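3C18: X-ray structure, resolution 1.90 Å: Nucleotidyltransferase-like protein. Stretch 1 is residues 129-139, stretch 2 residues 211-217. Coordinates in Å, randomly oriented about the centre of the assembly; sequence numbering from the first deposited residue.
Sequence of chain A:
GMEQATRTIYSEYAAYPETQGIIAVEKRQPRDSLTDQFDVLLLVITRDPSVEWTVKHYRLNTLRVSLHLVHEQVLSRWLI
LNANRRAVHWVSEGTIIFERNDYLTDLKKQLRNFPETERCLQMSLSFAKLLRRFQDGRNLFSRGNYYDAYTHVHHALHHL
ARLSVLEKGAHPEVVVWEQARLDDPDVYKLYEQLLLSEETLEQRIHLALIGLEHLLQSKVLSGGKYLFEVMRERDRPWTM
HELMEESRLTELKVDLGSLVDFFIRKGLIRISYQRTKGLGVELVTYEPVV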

# COMPACT_ATOMS: atom_id res chain seq x y z
N LYS A 129 7.04 -7.96 3.99
CA LYS A 129 7.19 -7.35 2.65
C LYS A 129 8.54 -7.71 2.06
O LYS A 129 8.69 -7.90 0.83
CB LYS A 129 7.04 -5.84 2.74
CG LYS A 129 5.67 -5.32 3.13
CD LYS A 129 4.59 -5.83 2.22
N LEU A 130 9.53 -7.77 2.92
CA LEU A 130 10.89 -8.19 2.47
C LEU A 130 10.81 -9.59 1.85
O LEU A 130 11.38 -9.88 0.79
CB LEU A 130 11.87 -8.22 3.65
CG LEU A 130 13.17 -9.00 3.59
CD1 LEU A 130 14.08 -8.55 2.47
CD2 LEU A 130 13.86 -8.87 4.97
N LEU A 131 10.04 -10.43 2.51
CA LEU A 131 9.95 -11.85 2.16
C LEU A 131 9.24 -12.01 0.83
O LEU A 131 9.69 -12.73 -0.04
CB LEU A 131 9.24 -12.64 3.29
CG LEU A 131 9.04 -14.14 3.04
CD1 LEU A 131 10.35 -14.91 3.03
CD2 LEU A 131 8.08 -14.70 4.11
N ARG A 132 8.21 -11.22 0.64
CA ARG A 132 7.41 -11.26 -0.59
C ARG A 132 8.17 -10.70 -1.76
O ARG A 132 8.16 -11.24 -2.88
CB ARG A 132 6.11 -10.49 -0.40
CG ARG A 132 5.18 -10.55 -1.57
CD ARG A 132 4.50 -11.95 -1.70
NE ARG A 132 3.70 -12.31 -0.52
CZ ARG A 132 2.40 -12.01 -0.37
NH1 ARG A 132 1.77 -11.32 -1.31
NH2 ARG A 132 1.75 -12.39 0.73
N ARG A 133 8.89 -9.61 -1.53
CA ARG A 133 9.71 -9.02 -2.62
C ARG A 133 10.86 -9.94 -3.01
O ARG A 133 11.19 -10.11 -4.20
CB ARG A 133 10.21 -7.61 -2.25
CG ARG A 133 9.11 -6.58 -2.09
CD ARG A 133 8.48 -6.09 -3.40
NE ARG A 133 7.62 -7.07 -4.04
CZ ARG A 133 6.39 -7.38 -3.63
NH1 ARG A 133 5.86 -6.79 -2.58
NH2 ARG A 133 5.70 -8.32 -4.25
N PHE A 134 11.44 -10.58 -2.02
CA PHE A 134 12.54 -11.55 -2.24
C PHE A 134 12.04 -12.73 -3.08
O PHE A 134 12.63 -13.15 -4.06
CB PHE A 134 13.13 -12.02 -0.92
CG PHE A 134 14.03 -13.22 -1.05
CD1 PHE A 134 15.33 -13.09 -1.51
CD2 PHE A 134 13.58 -14.48 -0.71
CE1 PHE A 134 16.13 -14.18 -1.66
CE2 PHE A 134 14.39 -15.57 -0.84
CZ PHE A 134 15.68 -15.41 -1.32
N GLN A 135 10.90 -13.25 -2.72
CA GLN A 135 10.34 -14.41 -3.44
C GLN A 135 10.02 -14.08 -4.88
O GLN A 135 10.25 -14.87 -5.79
CB GLN A 135 9.11 -14.94 -2.71
CG GLN A 135 9.54 -15.65 -1.41
CD GLN A 135 8.36 -16.06 -0.54
OE1 GLN A 135 7.24 -15.55 -0.68
NE2 GLN A 135 8.63 -16.97 0.39
N ASP A 136 9.53 -12.87 -5.10
CA ASP A 136 9.12 -12.49 -6.46
C ASP A 136 10.37 -12.31 -7.26
O ASP A 136 10.45 -12.66 -8.44
CB ASP A 136 8.34 -11.16 -6.49
CG ASP A 136 6.90 -11.30 -6.04
OD1 ASP A 136 6.47 -12.42 -5.71
OD2 ASP A 136 6.20 -10.28 -6.04
N GLY A 137 11.35 -11.69 -6.61
CA GLY A 137 12.64 -11.40 -7.22
C GLY A 137 13.34 -12.66 -7.67
O GLY A 137 13.93 -12.73 -8.74
N ARG A 138 13.23 -13.68 -6.84
CA ARG A 138 13.88 -14.96 -7.10
C ARG A 138 13.17 -15.67 -8.23
O ARG A 138 13.77 -16.22 -9.16
CB ARG A 138 13.88 -15.78 -5.82
CG ARG A 138 14.58 -17.10 -5.96
CD ARG A 138 14.63 -17.83 -4.64
NE ARG A 138 13.29 -18.03 -4.12
CZ ARG A 138 13.04 -18.50 -2.90
NH1 ARG A 138 14.06 -18.83 -2.10
NH2 ARG A 138 11.78 -18.64 -2.49
N ASN A 139 11.86 -15.61 -8.18
CA ASN A 139 11.04 -16.22 -9.20
C ASN A 139 11.29 -15.56 -10.56
O ASN A 139 11.52 -16.22 -11.55
CB ASN A 139 9.56 -16.17 -8.80
CG ASN A 139 8.63 -16.75 -9.89
OD1 ASN A 139 7.98 -15.99 -10.64
ND2 ASN A 139 8.58 -18.08 -9.99
N GLY A 211 22.75 -12.60 -0.91
CA GLY A 211 22.89 -11.78 0.29
C GLY A 211 21.59 -11.60 1.00
O GLY A 211 21.51 -11.69 2.21
N LEU A 212 20.54 -11.37 0.22
CA LEU A 212 19.20 -11.23 0.80
C LEU A 212 18.77 -12.49 1.53
O LEU A 212 18.05 -12.43 2.56
CB LEU A 212 18.13 -10.93 -0.26
CG LEU A 212 17.89 -9.49 -0.71
CD1 LEU A 212 17.10 -9.43 -2.05
CD2 LEU A 212 17.16 -8.74 0.37
N GLU A 213 19.10 -13.63 0.95
CA GLU A 213 18.56 -14.89 1.50
C GLU A 213 19.23 -15.15 2.83
O GLU A 213 18.62 -15.65 3.77
CB GLU A 213 18.76 -16.06 0.54
CG GLU A 213 18.14 -17.34 1.05
CD GLU A 213 18.12 -18.45 0.01
OE1 GLU A 213 18.77 -18.28 -1.04
OE2 GLU A 213 17.45 -19.49 0.24
N HIS A 214 20.48 -14.75 2.90
CA HIS A 214 21.28 -14.90 4.10
C HIS A 214 20.73 -14.01 5.22
O HIS A 214 20.48 -14.46 6.34
CB HIS A 214 22.71 -14.49 3.80
CG HIS A 214 23.65 -14.69 4.94
ND1 HIS A 214 23.76 -15.88 5.63
CD2 HIS A 214 24.58 -13.86 5.48
CE1 HIS A 214 24.68 -15.77 6.56
NE2 HIS A 214 25.20 -14.56 6.49
N LEU A 215 20.57 -12.74 4.91
CA LEU A 215 20.11 -11.73 5.89
C LEU A 215 18.67 -11.97 6.35
O LEU A 215 18.25 -11.61 7.46
CB LEU A 215 20.30 -10.31 5.32
CG LEU A 215 21.79 -9.99 5.15
CD1 LEU A 215 22.07 -8.62 4.60
CD2 LEU A 215 22.47 -10.13 6.47
N LEU A 216 17.94 -12.65 5.51
CA LEU A 216 16.53 -12.97 5.76
C LEU A 216 16.45 -13.99 6.88
O LEU A 216 15.68 -13.89 7.83
CB LEU A 216 15.90 -13.55 4.50
CG LEU A 216 14.40 -13.54 4.31
CD1 LEU A 216 13.79 -12.37 4.99
CD2 LEU A 216 14.10 -13.47 2.83
N GLN A 217 17.21 -15.05 6.67
CA GLN A 217 17.35 -16.13 7.65
C GLN A 217 17.87 -15.54 8.98
O GLN A 217 17.43 -15.86 10.07
CB GLN A 217 18.34 -17.18 7.12
CG GLN A 217 18.79 -18.19 8.16
CD GLN A 217 17.78 -19.29 8.37
OE1 GLN A 217 17.60 -20.13 7.49
NE2 GLN A 217 17.12 -19.30 9.54

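Two helical segments of one chain, residues 129-139 and 211-217, pack side by side in nearly antiparallel directions, with 151° between their N-to-C axes and a closest axial approach of 10.9 Å. That spacing leaves room for a layer of large side chains between the backbones; the nearest CA pairs are Phe 134 with Leu 212 (CA to CA 7.3 Å) and Leu 131 with Leu 216 (CA to CA 7.6 Å). No hydrogen bond crosses the contact, so fit between apolar surfaces does most of the work, burying 364 Å² in all.

The main bump from the first helix is Phe 134. Its CA-to-CB bond points toward the partner, and with chi1 at t (167°) the ring reaches across to touch three residues of the second helix. Its CD1 lies 3.8 Å from CB of Leu 212, its CZ 3.7 Å from CB of Glu 213, and its CD2 3.7 Å from CD2 of Leu 216. The ring thus sits in a hollow bounded by Leu 212, Glu 213 and Leu 216, one helical turn of the partner, and meets all three obliquely. The methyl CD2 of Leu 216 also makes an off-centre CH-pi contact, 4.2 Å from the centroid of the Phe 134 ring and 30° off the ring normal.

Leu 216 is the answering bump. It has the largest covered area of any residue here, 92 Å² against 86 Å² for Phe 134, and it enters the hollow formed by Leu 130, Leu 131 and Phe 134. Its two methyls divide the space: CD1 comes to 3.5 Å from CD2 of Leu 130, while CD2 lies 4.0 Å from CD1 of Leu 131 and also meets the phenylalanine ring. Leu 216 has chi1 at t and a chi2 of 31°, between the usual wells. Leu 131 starts out sideways, but its end comes nearer and closes one side of this pocket.

Leu 130 also points toward the second helix and bridges two residues one turn apart. While its CD2 meets Leu 216, its CD1 packs 3.7 Å from CD2 of Leu 212. Leu 212, with chi1 at m and chi2 at t, in turn touches both Leu 130 and Phe 134. In the two pairs, Leu 130 with Phe 134 and Leu 212 with Leu 216, the members lie four residues apart, about one turn, and every member of one pair touches both members of the other.

Polarity appears beyond the phenylalanine. The CB of Glu 213 touches the ring tip, and its extended chain carries OE2 to 4.2 Å from NH1 of Arg 138, near the guanidinium plane; these opposite charges are close, but beyond salt-bridge distance. Gly 137 offers no side chain to the contact. Outside the contact, Arg 133 and Asp 136 form a salt bridge within the first helix, with NH2 of Arg 133 donating a hydrogen bond to OD2 of Asp 136 at 2.7 Å.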